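PDB 2RFR: SnoaL-like domain-containing protein from Novosphingobium aromaticivorans, which is of unknown function but belongs to the SnoaL-like, NTF2-related family with a cystatin-like fold, whose relatives include enzymes and small-molecule-binding proteins. Local coordinates for residues 19-24 with 90-95; 23-28 with 99-104; 45-50 with 124-129; 50-55 with 115-120. All blocks are in the same frame, centred on the assembly; numbering follows the deposited sequence. Where two conformers were deposited one is given.

Contact 1 (19-24 with 90-95); sequences EEIREL and VTVEGD
Ile21 and Val90 form the close half of this helix-to-strand contact, their side chains meeting at an oblique angle. Ile21 CG2 lies 4.1 Å from Val90 CG1, and the other branch of Ile21, carried forward by an extended chi2 (161°), sets its CD1 3.9 Å from Val92 CG2. The two valines point the same way, two residues apart on one strand, and Ala97 and Phe125 close round the isoleucine. Beside this apolar patch Arg22 runs out straight from CG to NE and lays one face of its guanidinium on Val90 CG2, which sits 3.8 Å above the plane, over its centre. NH2 is hydrogen-bonded to Ala88 O and salt-bridged to Glu23 of the third subunit, while NH1 makes a salt bridge to Glu19 of that subunit. A methionine in place of Arg22 would probably leave this Glu19 with Arg18 alone of its two arginines and take one partner from Glu23. The far side is looser: Thr91 points away from the helix, and the strand gives way to the exposed Gly94 and Asp95. The short segments run at 131° to each other, 9.6 Å apart at closest, with the long N-terminal helix lying over the curved sheet as in NTF2-like, cystatin-like folds.

Contact 2 (23-28 with 99-104); sequences ELIARY and ARCHSV
On the helix whose Ile25 packs onto Ala99 and Cys101, the carboxylate of Glu23 is gripped by several groups. Glu23 OE2 forms a salt bridge to Arg27 NE one turn later (2.8 Å) and a hydrogen bond to Thr89 OG1 of the second subunit. OE1 meets Arg22 NH2, Arg18 NH2 and the backbone N of Val90, all of that same neighbouring subunit, and such company would probably stabilise the charged form. The contact with the strand is by contrast wholly apolar and rests on the two branches of Ile25. CG1 stands anti to the carbonyl carbon (chi1 -57°), and with chi2 extended it delivers Ile25 CD1 to Ala99 CB at 3.7 Å. Ile25 CG2 leans more loosely on Cys101 SG, 4.3 Å away. Ala99 and Cys101 lie two residues apart and both point toward the helix; Arg100 between them points away. Leu85, Ala88 and Phe125 also touch Ile25, so three strands share the burial of one side chain. This is the inside of an alpha+beta roll, where the long helix fills the concave face of the curved sheet, the hallmark of the NTF2-like fold.

Contact 3 (45-50 with 124-129); sequences VEDGEY and TFRRTP
Val45, which faces Arg126 and Thr128, opens a type I beta turn that ends at Gly48, closed by the bond from Gly48 N to Val45 O (2.9 Å), and the chain turns a corner here before entering strand 48-52. No backbone bond joins the two segments; strand 131-141 runs between their strands in the sheet, and the meeting is made by side chains alone. Val45 CG1 sits over one face of the Arg126 guanidinium, 3.5 Å above the plane and off-centre, with Arg126 NH2 its nearest atom at 3.6 Å. Arg126 reaches this place with CG between its backbone N and carbonyl carbon (chi1 75°) and then an extended chain, the two side chains crossing at roughly a right angle. The same methyl, Val45 CG1, also touches Thr128 CG2 at 4.0 Å, while the threonine hydroxyl turns to Gly131 O and Ala130 N. Asp47 approaches the guanidinium edge but stops short of a salt bridge, OD1 being 4.4 Å from Arg126 NH2. A water lying in the guanidinium plane fills in: it donates to Asp47 OD1 (2.8 Å) and accepts from Arg126 NH1 (3.1 Å). That water-mediated charge pair lies on the exposed side of the contact, whereas Val45 is buried. Side chains here reach across one intervening strand, at one end of the mixed, strongly bent sheet of an NTF2-like domain.

Contact 4 (50-55 with 115-120); sequences YAVVGF and SHRVSA
Arg117 touches both Val52 and Phe55 with NH2 but does not stack on the Phe55 ring: the guanidinium plane stands 87° from that of the ring, and the two side chains run antiparallel past one another. Arg117 is the second residue of a classic beta bulge: it and His116 both face Val105 of the neighbouring strand, where strand 112-128 of this NTF2-like sheet turns a corner. Across the contact, the strand through Val52 ends in a type II turn to Phe55, closed by the bond from Phe55 N to Val52 O (2.9 Å); Gly54 takes the positive phi of that turn. The arginine chain is bent at chi3 (71°), which brings its end to the turn. Arg117 NH2 is then 3.7 Å from Val52 CG1. Phe55 CE1 lies 4.0 Å from Arg117 NH2, and both approaches are oblique. Arg117 was modelled in two conformers and, like Phe55, touches a crystal neighbour, so the placement described is one of two and may owe something to the lattice. No direct hydrogen bond spans this surface contact. A water lying in the plane of the guanidinium and also of the Phe55 ring joins the sides, accepting from Arg117 NH2 at 3.0 Å and donating to Val53 O at 2.7 Å.

How the contacts relate
Contacts 1 and 2 are successive turns of helix 5-33 on adjacent strands, their centres 11 Å apart and joined by Val90 CG2 on Ala99 CB (4.1 Å). Phe125, from the second segment of contact 3, ties both in: Phe125 CE1 lies 3.6 Å from Ile21 CG2, and Phe125 CZ 3.8 Å from Ile25 CG1. Contact 3 also meets contact 1 through the salt bridge from Arg127 NE to Asp95 OD1 (2.8 Å). Contact 4 shares Tyr50 and both strands with contact 3, about 20 Å away between centres, and joins contact 2 where Ser119 N meets Ser103 O (2.8 Å). No ligand defines a site; in NTF2-like relatives the pocket generally lies between the helices and the concave sheet face.

Contact 1 (19-24 with 90-95)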
loop_
_atom_site.group_PDB
_atom_site.type_symbol
_atom_site.label_atom_id
_atom_site.label_comp_id
_atom_site.label_asym_id
_atom_site.label_seq_id
_atom_site.Cartn_x
_atom_site.Cartn_y
_atom_site.Cartn_z
ATOM N N GLU A 19 6.832 -10.474 -5.261
ATOM C CA GLU A 19 5.445 -10.225 -5.569
ATOM C C GLU A 19 4.553 -11.241 -4.847
ATOM O O GLU A 19 3.438 -10.902 -4.396
ATOM C CB GLU A 19 5.270 -10.156 -7.098
ATOM C CG GLU A 19 3.878 -10.120 -7.605
ATOM C CD GLU A 19 3.167 -8.910 -7.238
ATOM O OE1 GLU A 19 3.785 -7.921 -6.873
ATOM O OE2 GLU A 19 1.951 -8.955 -7.416
ATOM N N GLU A 20 4.994 -12.488 -4.721
ATOM C CA GLU A 20 4.242 -13.503 -3.982
ATOM C C GLU A 20 4.133 -13.166 -2.526
ATOM O O GLU A 20 3.053 -13.327 -1.946
ATOM C CB GLU A 20 4.892 -14.870 -4.123
ATOM C CG GLU A 20 4.099 -15.990 -4.552
ATOM C CD GLU A 20 4.849 -17.310 -4.644
ATOM O OE1 GLU A 20 5.719 -17.495 -5.521
ATOM O OE2 GLU A 20 4.524 -18.130 -3.786
ATOM N N ILE A 21 5.215 -12.716 -1.952
ATOM C CA ILE A 21 5.224 -12.353 -0.529
ATOM C C ILE A 21 4.288 -11.139 -0.314
ATOM O O ILE A 21 3.496 -11.138 0.630
ATOM C CB ILE A 21 6.643 -12.086 -0.081
ATOM C CG1 ILE A 21 7.433 -13.381 -0.065
ATOM C CG2 ILE A 21 6.662 -11.380 1.303
ATOM C CD1 ILE A 21 8.953 -13.201 -0.091
ATOM N N ARG A 22 4.369 -10.135 -1.178
ATOM C CA ARG A 22 3.474 -8.989 -1.059
ATOM C C ARG A 22 2.020 -9.393 -1.187
ATOM O O ARG A 22 1.132 -8.838 -0.506
ATOM C CB ARG A 22 3.886 -7.911 -2.058
ATOM C CG ARG A 22 5.192 -7.222 -1.627
ATOM C CD ARG A 22 5.471 -6.048 -2.491
ATOM N NE ARG A 22 6.397 -5.143 -1.779
ATOM C CZ ARG A 22 7.689 -5.106 -2.017
ATOM N NH1 ARG A 22 8.213 -5.895 -2.956
ATOM N NH2 ARG A 22 8.495 -4.278 -1.365
ATOM N N GLU A 23 1.724 -10.337 -2.084
ATOM C CA GLU A 23 0.368 -10.845 -2.266
ATOM C C GLU A 23 -0.122 -11.556 -1.023
ATOM O O GLU A 23 -1.280 -11.337 -0.617
ATOM C CB GLU A 23 0.298 -11.690 -3.579
ATOM C CG GLU A 23 -0.980 -12.297 -3.900
ATOM C CD GLU A 23 -2.080 -11.342 -4.333
ATOM O OE1 GLU A 23 -1.907 -10.237 -4.983
ATOM O OE2 GLU A 23 -3.184 -11.852 -4.198
ATOM N N LEU A 24 0.702 -12.350 -0.328
ATOM C CA LEU A 24 0.286 -12.955 0.939
ATOM C C LEU A 24 -0.144 -11.898 1.923
ATOM O O LEU A 24 -1.178 -12.024 2.579
ATOM C CB LEU A 24 1.429 -13.776 1.595
ATOM C CG LEU A 24 1.891 -15.091 1.004
ATOM C CD1 LEU A 24 3.108 -15.599 1.755
ATOM C CD2 LEU A 24 0.725 -16.151 1.070
ATOM N N VAL A 90 10.286 -5.656 1.871
ATOM C CA VAL A 90 10.531 -7.089 1.782
ATOM C C VAL A 90 11.995 -7.308 1.514
ATOM O O VAL A 90 12.558 -6.656 0.628
ATOM C CB VAL A 90 9.655 -7.704 0.669
ATOM C CG1 VAL A 90 10.002 -9.230 0.489
ATOM C CG2 VAL A 90 8.166 -7.523 0.949
ATOM N N THR A 91 12.595 -8.242 2.238
ATOM C CA THR A 91 13.960 -8.733 1.963
ATOM C C THR A 91 13.923 -10.248 1.795
ATOM O O THR A 91 13.478 -10.937 2.680
ATOM C CB THR A 91 14.892 -8.388 3.090
ATOM O OG1 THR A 91 14.955 -6.969 3.242
ATOM C CG2 THR A 91 16.323 -8.937 2.822
ATOM N N VAL A 92 14.346 -10.733 0.630
ATOM C CA VAL A 92 14.469 -12.144 0.352
ATOM C C VAL A 92 15.912 -12.581 0.493
ATOM O O VAL A 92 16.818 -11.920 -0.020
ATOM C CB VAL A 92 13.944 -12.450 -1.059
ATOM C CG1 VAL A 92 14.124 -13.936 -1.423
ATOM C CG2 VAL A 92 12.504 -11.958 -1.227
ATOM N N GLU A 93 16.120 -13.691 1.176
ATOM C CA GLU A 93 17.420 -14.312 1.325
ATOM C C GLU A 93 17.267 -15.802 1.034
ATOM O O GLU A 93 16.946 -16.577 1.898
ATOM C CB GLU A 93 17.939 -14.097 2.739
ATOM C CG GLU A 93 18.201 -12.637 3.070
ATOM N N GLY A 94 17.497 -16.175 -0.206
ATOM C CA GLY A 94 17.380 -17.567 -0.579
ATOM C C GLY A 94 15.981 -18.085 -0.562
ATOM O O GLY A 94 15.174 -17.703 -1.367
ATOM N N ASP A 95 15.701 -18.964 0.394
ATOM C CA ASP A 95 14.398 -19.599 0.567
ATOM C C ASP A 95 13.652 -19.029 1.777
ATOM O O ASP A 95 12.653 -19.607 2.168
ATOM C CB ASP A 95 14.555 -21.114 0.699
ATOM C CG ASP A 95 15.127 -21.761 -0.539
ATOM O OD1 ASP A 95 14.854 -21.243 -1.647
ATOM O OD2 ASP A 95 15.838 -22.784 -0.397
#

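Contact 2 (23-28 with 99-104)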
loop_
_atom_site.group_PDB
_atom_site.type_symbol
_atom_site.label_atom_id
_atom_site.label_comp_id
_atom_site.label_asym_id
_atom_site.label_seq_id
_atom_site.Cartn_x
_atom_site.Cartn_y
_atom_site.Cartn_z
ATOM N N GLU A 23 1.724 -10.337 -2.084
ATOM C CA GLU A 23 0.368 -10.845 -2.266
ATOM C C GLU A 23 -0.122 -11.556 -1.023
ATOM O O GLU A 23 -1.280 -11.337 -0.617
ATOM C CB GLU A 23 0.298 -11.690 -3.579
ATOM C CG GLU A 23 -0.980 -12.297 -3.900
ATOM C CD GLU A 23 -2.080 -11.342 -4.333
ATOM O OE1 GLU A 23 -1.907 -10.237 -4.983
ATOM O OE2 GLU A 23 -3.184 -11.852 -4.198
ATOM N N LEU A 24 0.702 -12.350 -0.328
ATOM C CA LEU A 24 0.286 -12.955 0.939
ATOM C C LEU A 24 -0.144 -11.898 1.923
ATOM O O LEU A 24 -1.178 -12.024 2.579
ATOM C CB LEU A 24 1.429 -13.776 1.595
ATOM C CG LEU A 24 1.891 -15.091 1.004
ATOM C CD1 LEU A 24 3.108 -15.599 1.755
ATOM C CD2 LEU A 24 0.725 -16.151 1.070
ATOM N N ILE A 25 0.684 -10.888 2.100
ATOM C CA ILE A 25 0.407 -9.855 3.052
ATOM C C ILE A 25 -0.870 -9.080 2.670
ATOM O O ILE A 25 -1.716 -8.827 3.542
ATOM C CB ILE A 25 1.607 -8.897 3.222
ATOM C CG1 ILE A 25 2.841 -9.684 3.639
ATOM C CG2 ILE A 25 1.276 -7.751 4.223
ATOM C CD1 ILE A 25 4.134 -8.819 3.619
ATOM N N ALA A 26 -1.053 -8.800 1.387
ATOM C CA ALA A 26 -2.236 -8.056 0.895
ATOM C C ALA A 26 -3.508 -8.886 1.040
ATOM O O ALA A 26 -4.590 -8.294 1.089
ATOM C CB ALA A 26 -2.015 -7.635 -0.524
ATOM N N ARG A 27 -3.421 -10.224 1.074
ATOM C CA ARG A 27 -4.598 -11.038 1.264
ATOM C C ARG A 27 -5.061 -11.129 2.703
ATOM O O ARG A 27 -6.219 -11.462 2.922
ATOM C CB ARG A 27 -4.300 -12.478 0.764
ATOM C CG ARG A 27 -4.251 -12.575 -0.749
ATOM C CD ARG A 27 -3.832 -14.023 -1.167
ATOM N NE ARG A 27 -3.678 -14.062 -2.607
ATOM N N TYR A 28 -4.195 -10.860 3.683
ATOM C CA TYR A 28 -4.545 -11.049 5.063
ATOM C C TYR A 28 -5.809 -10.265 5.411
ATOM O O TYR A 28 -6.757 -10.822 5.990
ATOM C CB TYR A 28 -3.362 -10.648 5.982
ATOM C CG TYR A 28 -3.771 -10.829 7.417
ATOM C CD1 TYR A 28 -3.585 -12.023 8.067
ATOM C CD2 TYR A 28 -4.408 -9.786 8.139
ATOM C CE1 TYR A 28 -4.073 -12.214 9.361
ATOM C CE2 TYR A 28 -4.914 -10.026 9.414
ATOM C CZ TYR A 28 -4.743 -11.232 10.001
ATOM O OH TYR A 28 -5.220 -11.541 11.252
ATOM N N ALA A 99 9.491 -9.320 6.113
ATOM C CA ALA A 99 8.811 -8.108 5.686
ATOM C C ALA A 99 8.462 -7.316 6.915
ATOM O O ALA A 99 8.218 -7.855 7.994
ATOM C CB ALA A 99 7.526 -8.441 4.914
ATOM N N ARG A 100 8.375 -6.011 6.773
ATOM C CA ARG A 100 7.888 -5.117 7.800
ATOM C C ARG A 100 6.836 -4.202 7.200
ATOM O O ARG A 100 6.984 -3.746 6.070
ATOM C CB ARG A 100 9.026 -4.295 8.387
ATOM C CG ARG A 100 10.046 -5.106 9.205
ATOM C CD ARG A 100 11.341 -4.328 9.361
ATOM N NE ARG A 100 12.174 -4.371 8.147
ATOM C CZ ARG A 100 12.855 -3.341 7.619
ATOM N NH1 ARG A 100 12.872 -2.142 8.168
ATOM N NH2 ARG A 100 13.542 -3.510 6.494
ATOM N N CYS A 101 5.777 -3.934 7.964
ATOM C CA CYS A 101 4.705 -3.062 7.512
ATOM C C CYS A 101 3.994 -2.521 8.769
ATOM O O CYS A 101 4.166 -2.992 9.859
ATOM C CB CYS A 101 3.725 -3.747 6.564
ATOM S SG CYS A 101 2.713 -5.068 7.276
ATOM N N HIS A 102 3.166 -1.547 8.490
ATOM C CA HIS A 102 2.233 -1.032 9.484
ATOM C C HIS A 102 0.896 -1.674 9.272
ATOM O O HIS A 102 0.526 -2.048 8.145
ATOM C CB HIS A 102 2.073 0.470 9.341
ATOM C CG HIS A 102 3.310 1.263 9.552
ATOM N ND1 HIS A 102 4.122 1.665 8.513
ATOM C CD2 HIS A 102 3.884 1.718 10.669
ATOM C CE1 HIS A 102 5.121 2.386 9.020
ATOM N NE2 HIS A 102 5.008 2.417 10.336
ATOM N N SER A 103 0.081 -1.741 10.312
ATOM C CA SER A 103 -1.331 -2.111 10.174
ATOM C C SER A 103 -2.196 -1.208 11.031
ATOM O O SER A 103 -1.803 -0.811 12.123
ATOM C CB SER A 103 -1.525 -3.588 10.509
ATOM O OG SER A 103 -1.175 -3.921 11.849
ATOM N N VAL A 104 -3.342 -0.876 10.504
ATOM C CA VAL A 104 -4.355 -0.135 11.223
ATOM C C VAL A 104 -5.636 -0.942 11.183
ATOM O O VAL A 104 -6.049 -1.360 10.094
ATOM C CB VAL A 104 -4.577 1.291 10.629
ATOM C CG1 VAL A 104 -5.675 2.028 11.398
ATOM C CG2 VAL A 104 -3.257 2.050 10.614
#

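Contact 3 (45-50 with 124-129)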
loop_
_atom_site.group_PDB
_atom_site.type_symbol
_atom_site.label_atom_id
_atom_site.label_comp_id
_atom_site.label_asym_id
_atom_site.label_seq_id
_atom_site.Cartn_x
_atom_site.Cartn_y
_atom_site.Cartn_z
ATOM N N VAL A 45 2.504 -21.521 7.027
ATOM C CA VAL A 45 2.899 -22.947 7.168
ATOM C C VAL A 45 2.050 -23.577 8.255
ATOM O O VAL A 45 1.466 -22.906 9.123
ATOM C CB VAL A 45 4.410 -23.103 7.400
ATOM C CG1 VAL A 45 5.208 -22.523 6.221
ATOM C CG2 VAL A 45 4.853 -22.537 8.740
ATOM N N GLU A 46 1.994 -24.912 8.246
ATOM C CA GLU A 46 1.104 -25.607 9.174
ATOM C C GLU A 46 1.328 -25.251 10.631
ATOM O O GLU A 46 0.374 -25.098 11.379
ATOM C CB GLU A 46 1.253 -27.150 9.032
ATOM C CG GLU A 46 0.501 -27.949 10.132
ATOM C CD GLU A 46 -1.010 -27.709 10.176
ATOM O OE1 GLU A 46 -1.631 -27.582 9.118
ATOM O OE2 GLU A 46 -1.587 -27.641 11.286
ATOM N N ASP A 47 2.591 -25.156 11.019
ATOM C CA ASP A 47 2.944 -24.808 12.389
ATOM C C ASP A 47 3.346 -23.329 12.554
ATOM O O ASP A 47 4.097 -22.948 13.436
ATOM C CB ASP A 47 4.046 -25.735 12.898
ATOM C CG ASP A 47 5.344 -25.572 12.206
ATOM O OD1 ASP A 47 5.379 -24.978 11.115
ATOM O OD2 ASP A 47 6.356 -26.175 12.709
ATOM N N GLY A 48 2.764 -22.494 11.711
ATOM C CA GLY A 48 3.026 -21.060 11.756
ATOM C C GLY A 48 2.530 -20.409 13.031
ATOM O O GLY A 48 1.657 -20.925 13.721
ATOM N N GLU A 49 3.063 -19.217 13.322
ATOM C CA GLU A 49 2.688 -18.525 14.554
ATOM C C GLU A 49 2.294 -17.081 14.255
ATOM O O GLU A 49 2.854 -16.419 13.371
ATOM C CB GLU A 49 3.870 -18.510 15.513
ATOM C CG GLU A 49 4.303 -19.867 15.953
ATOM C CD GLU A 49 5.391 -19.699 16.965
ATOM O OE1 GLU A 49 6.384 -18.932 16.730
ATOM O OE2 GLU A 49 5.348 -20.442 17.932
ATOM N N TYR A 50 1.396 -16.591 15.090
ATOM C CA TYR A 50 1.001 -15.195 15.087
ATOM C C TYR A 50 1.022 -14.725 16.536
ATOM O O TYR A 50 0.212 -15.179 17.364
ATOM C CB TYR A 50 -0.376 -15.042 14.459
ATOM C CG TYR A 50 -0.861 -13.609 14.246
ATOM C CD1 TYR A 50 -0.104 -12.462 14.536
ATOM C CD2 TYR A 50 -2.092 -13.405 13.585
ATOM C CE1 TYR A 50 -0.628 -11.170 14.350
ATOM C CE2 TYR A 50 -2.595 -12.118 13.394
ATOM C CZ TYR A 50 -1.841 -11.005 13.759
ATOM O OH TYR A 50 -2.302 -9.700 13.588
ATOM N N THR A 124 7.940 -13.155 8.860
ATOM C CA THR A 124 8.907 -14.036 8.232
ATOM C C THR A 124 8.193 -15.020 7.356
ATOM O O THR A 124 7.042 -15.383 7.612
ATOM C CB THR A 124 9.769 -14.718 9.232
ATOM O OG1 THR A 124 8.972 -15.562 10.030
ATOM C CG2 THR A 124 10.566 -13.776 10.112
ATOM N N PHE A 125 8.893 -15.476 6.309
ATOM C CA PHE A 125 8.323 -16.354 5.290
ATOM C C PHE A 125 9.329 -17.417 4.918
ATOM O O PHE A 125 10.538 -17.240 5.057
ATOM C CB PHE A 125 7.960 -15.567 4.027
ATOM C CG PHE A 125 7.053 -14.403 4.241
ATOM C CD1 PHE A 125 7.567 -13.209 4.590
ATOM C CD2 PHE A 125 5.691 -14.521 4.162
ATOM C CE1 PHE A 125 6.740 -12.120 4.821
ATOM C CE2 PHE A 125 4.827 -13.439 4.405
ATOM C CZ PHE A 125 5.382 -12.239 4.766
ATOM N N ARG A 126 8.813 -18.481 4.323
ATOM C CA ARG A 126 9.694 -19.445 3.675
ATOM C C ARG A 126 9.079 -19.997 2.428
ATOM O O ARG A 126 7.889 -20.056 2.259
ATOM C CB ARG A 126 10.149 -20.501 4.626
ATOM C CG ARG A 126 9.193 -21.498 4.968
ATOM C CD ARG A 126 9.990 -22.663 5.633
ATOM N NE ARG A 126 9.043 -23.645 6.041
ATOM C CZ ARG A 126 8.608 -23.872 7.282
ATOM N NH1 ARG A 126 9.086 -23.223 8.344
ATOM N NH2 ARG A 126 7.707 -24.826 7.432
ATOM N N ARG A 127 9.962 -20.411 1.538
ATOM C CA ARG A 127 9.551 -21.008 0.282
ATOM C C ARG A 127 9.170 -22.429 0.579
ATOM O O ARG A 127 9.994 -23.173 1.033
ATOM C CB ARG A 127 10.726 -20.970 -0.710
ATOM C CG ARG A 127 10.322 -21.351 -2.134
ATOM C CD ARG A 127 11.592 -21.617 -2.993
ATOM N NE ARG A 127 12.536 -20.489 -2.963
ATOM C CZ ARG A 127 12.360 -19.361 -3.674
ATOM N NH1 ARG A 127 11.341 -19.200 -4.544
ATOM N NH2 ARG A 127 13.249 -18.381 -3.577
ATOM N N THR A 128 8.002 -22.850 0.223
ATOM C CA THR A 128 7.566 -24.232 0.383
ATOM C C THR A 128 7.337 -24.781 -0.994
ATOM O O THR A 128 7.283 -24.038 -1.955
ATOM C CB THR A 128 6.236 -24.324 1.173
ATOM O OG1 THR A 128 5.105 -24.024 0.329
ATOM C CG2 THR A 128 6.253 -23.428 2.437
ATOM N N PRO A 129 7.135 -26.102 -1.099
ATOM C CA PRO A 129 6.833 -26.651 -2.426
ATOM C C PRO A 129 5.580 -26.098 -3.080
ATOM O O PRO A 129 5.482 -26.138 -4.314
ATOM C CB PRO A 129 6.730 -28.165 -2.158
ATOM C CG PRO A 129 7.588 -28.397 -0.977
ATOM C CD PRO A 129 7.376 -27.157 -0.100
HETATM O O HOH W 1 7.761 -23.454 11.167
#

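Contact 4 (50-55 with 115-120)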
loop_
_atom_site.group_PDB
_atom_site.type_symbol
_atom_site.label_atom_id
_atom_site.label_comp_id
_atom_site.label_asym_id
_atom_site.label_seq_id
_atom_site.Cartn_x
_atom_site.Cartn_y
_atom_site.Cartn_z
ATOM N N TYR A 50 1.396 -16.591 15.090
ATOM C CA TYR A 50 1.001 -15.195 15.087
ATOM C C TYR A 50 1.022 -14.725 16.536
ATOM O O TYR A 50 0.212 -15.179 17.364
ATOM C CB TYR A 50 -0.376 -15.042 14.459
ATOM C CG TYR A 50 -0.861 -13.609 14.246
ATOM C CD1 TYR A 50 -0.104 -12.462 14.536
ATOM C CD2 TYR A 50 -2.092 -13.405 13.585
ATOM C CE1 TYR A 50 -0.628 -11.170 14.350
ATOM C CE2 TYR A 50 -2.595 -12.118 13.394
ATOM C CZ TYR A 50 -1.841 -11.005 13.759
ATOM O OH TYR A 50 -2.302 -9.700 13.588
ATOM N N ALA A 51 1.977 -13.851 16.838
ATOM C CA ALA A 51 2.254 -13.311 18.164
ATOM C C ALA A 51 1.922 -11.838 18.213
ATOM O O ALA A 51 2.265 -11.088 17.300
ATOM C CB ALA A 51 3.715 -13.564 18.535
ATOM N N VAL A 52 1.249 -11.441 19.268
ATOM C CA VAL A 52 0.884 -10.049 19.529
ATOM C C VAL A 52 1.259 -9.804 20.985
ATOM O O VAL A 52 0.891 -10.566 21.848
ATOM C CB VAL A 52 -0.614 -9.738 19.244
ATOM C CG1 VAL A 52 -0.868 -8.253 19.498
ATOM C CG2 VAL A 52 -0.998 -10.135 17.813
ATOM N N VAL A 53 1.965 -8.685 21.247
ATOM C CA VAL A 53 2.371 -8.379 22.608
ATOM C C VAL A 53 1.162 -8.417 23.526
ATOM O O VAL A 53 0.147 -7.789 23.279
ATOM C CB VAL A 53 3.131 -7.062 22.699
ATOM C CG1 VAL A 53 3.434 -6.713 24.177
ATOM C CG2 VAL A 53 4.435 -7.137 21.920
ATOM N N GLY A 54 1.266 -9.126 24.626
ATOM C CA GLY A 54 0.185 -9.172 25.605
ATOM C C GLY A 54 -0.941 -10.114 25.251
ATOM O O GLY A 54 -1.971 -10.067 25.910
ATOM N N PHE A 55 -0.761 -10.963 24.254
ATOM C CA PHE A 55 -1.739 -11.975 23.881
ATOM C C PHE A 55 -1.093 -13.310 23.888
ATOM O O PHE A 55 0.115 -13.448 23.703
ATOM C CB PHE A 55 -2.306 -11.741 22.461
ATOM C CG PHE A 55 -3.196 -10.551 22.339
ATOM C CD1 PHE A 55 -2.705 -9.269 22.321
ATOM C CD2 PHE A 55 -4.547 -10.711 22.272
ATOM C CE1 PHE A 55 -3.528 -8.157 22.215
ATOM C CE2 PHE A 55 -5.389 -9.574 22.187
ATOM C CZ PHE A 55 -4.876 -8.328 22.145
ATOM N N SER A 115 -9.707 4.695 14.353
ATOM C CA SER A 115 -8.528 3.846 14.337
ATOM C C SER A 115 -8.451 3.126 15.659
ATOM O O SER A 115 -8.093 3.711 16.664
ATOM C CB SER A 115 -7.298 4.679 14.102
ATOM O OG SER A 115 -7.340 5.229 12.799
ATOM N N HIS A 116 -8.894 1.874 15.670
ATOM C CA HIS A 116 -8.979 1.056 16.880
ATOM C C HIS A 116 -7.621 0.619 17.377
ATOM O O HIS A 116 -7.350 0.607 18.585
ATOM C CB HIS A 116 -9.848 -0.159 16.480
ATOM C CG HIS A 116 -9.931 -1.293 17.491
ATOM N ND1 HIS A 116 -10.663 -1.236 18.652
ATOM C CD2 HIS A 116 -9.446 -2.572 17.405
ATOM C CE1 HIS A 116 -10.585 -2.413 19.245
ATOM N NE2 HIS A 116 -9.822 -3.224 18.529
ATOM N N ARG A 117 -6.740 0.206 16.452
ATOM C CA ARG A 117 -5.354 -0.147 16.776
ATOM C C ARG A 117 -4.498 0.381 15.621
ATOM O O ARG A 117 -4.919 0.362 14.463
ATOM C CB ARG A 117 -5.183 -1.678 16.948
ATOM C CG ARG A 117 -5.864 -2.245 18.196
ATOM C CD ARG A 117 -5.806 -3.799 18.302
ATOM N NE ARG A 117 -4.434 -4.289 18.605
ATOM C CZ ARG A 117 -3.912 -4.509 19.825
ATOM N NH1 ARG A 117 -4.634 -4.298 20.933
ATOM N NH2 ARG A 117 -2.663 -5.030 19.960
ATOM N N VAL A 118 -3.280 0.806 15.941
ATOM C CA VAL A 118 -2.225 1.162 14.980
ATOM C C VAL A 118 -0.990 0.416 15.443
ATOM O O VAL A 118 -0.617 0.534 16.606
ATOM C CB VAL A 118 -1.957 2.671 14.964
ATOM C CG1 VAL A 118 -0.801 3.002 14.068
ATOM C CG2 VAL A 118 -3.221 3.451 14.580
ATOM N N SER A 119 -0.409 -0.386 14.545
ATOM C CA SER A 119 0.597 -1.377 14.921
ATOM C C SER A 119 1.731 -1.471 13.953
ATOM O O SER A 119 1.597 -1.185 12.747
ATOM C CB SER A 119 -0.049 -2.746 15.017
ATOM O OG SER A 119 -1.149 -2.746 15.962
ATOM N N ALA A 120 2.861 -1.932 14.479
ATOM C CA ALA A 120 3.974 -2.450 13.680
ATOM C C ALA A 120 3.829 -3.916 13.480
ATOM O O ALA A 120 3.306 -4.630 14.352
ATOM C CB ALA A 120 5.245 -2.177 14.454
HETATM O O HOH W 2 -0.754 -5.466 22.179
#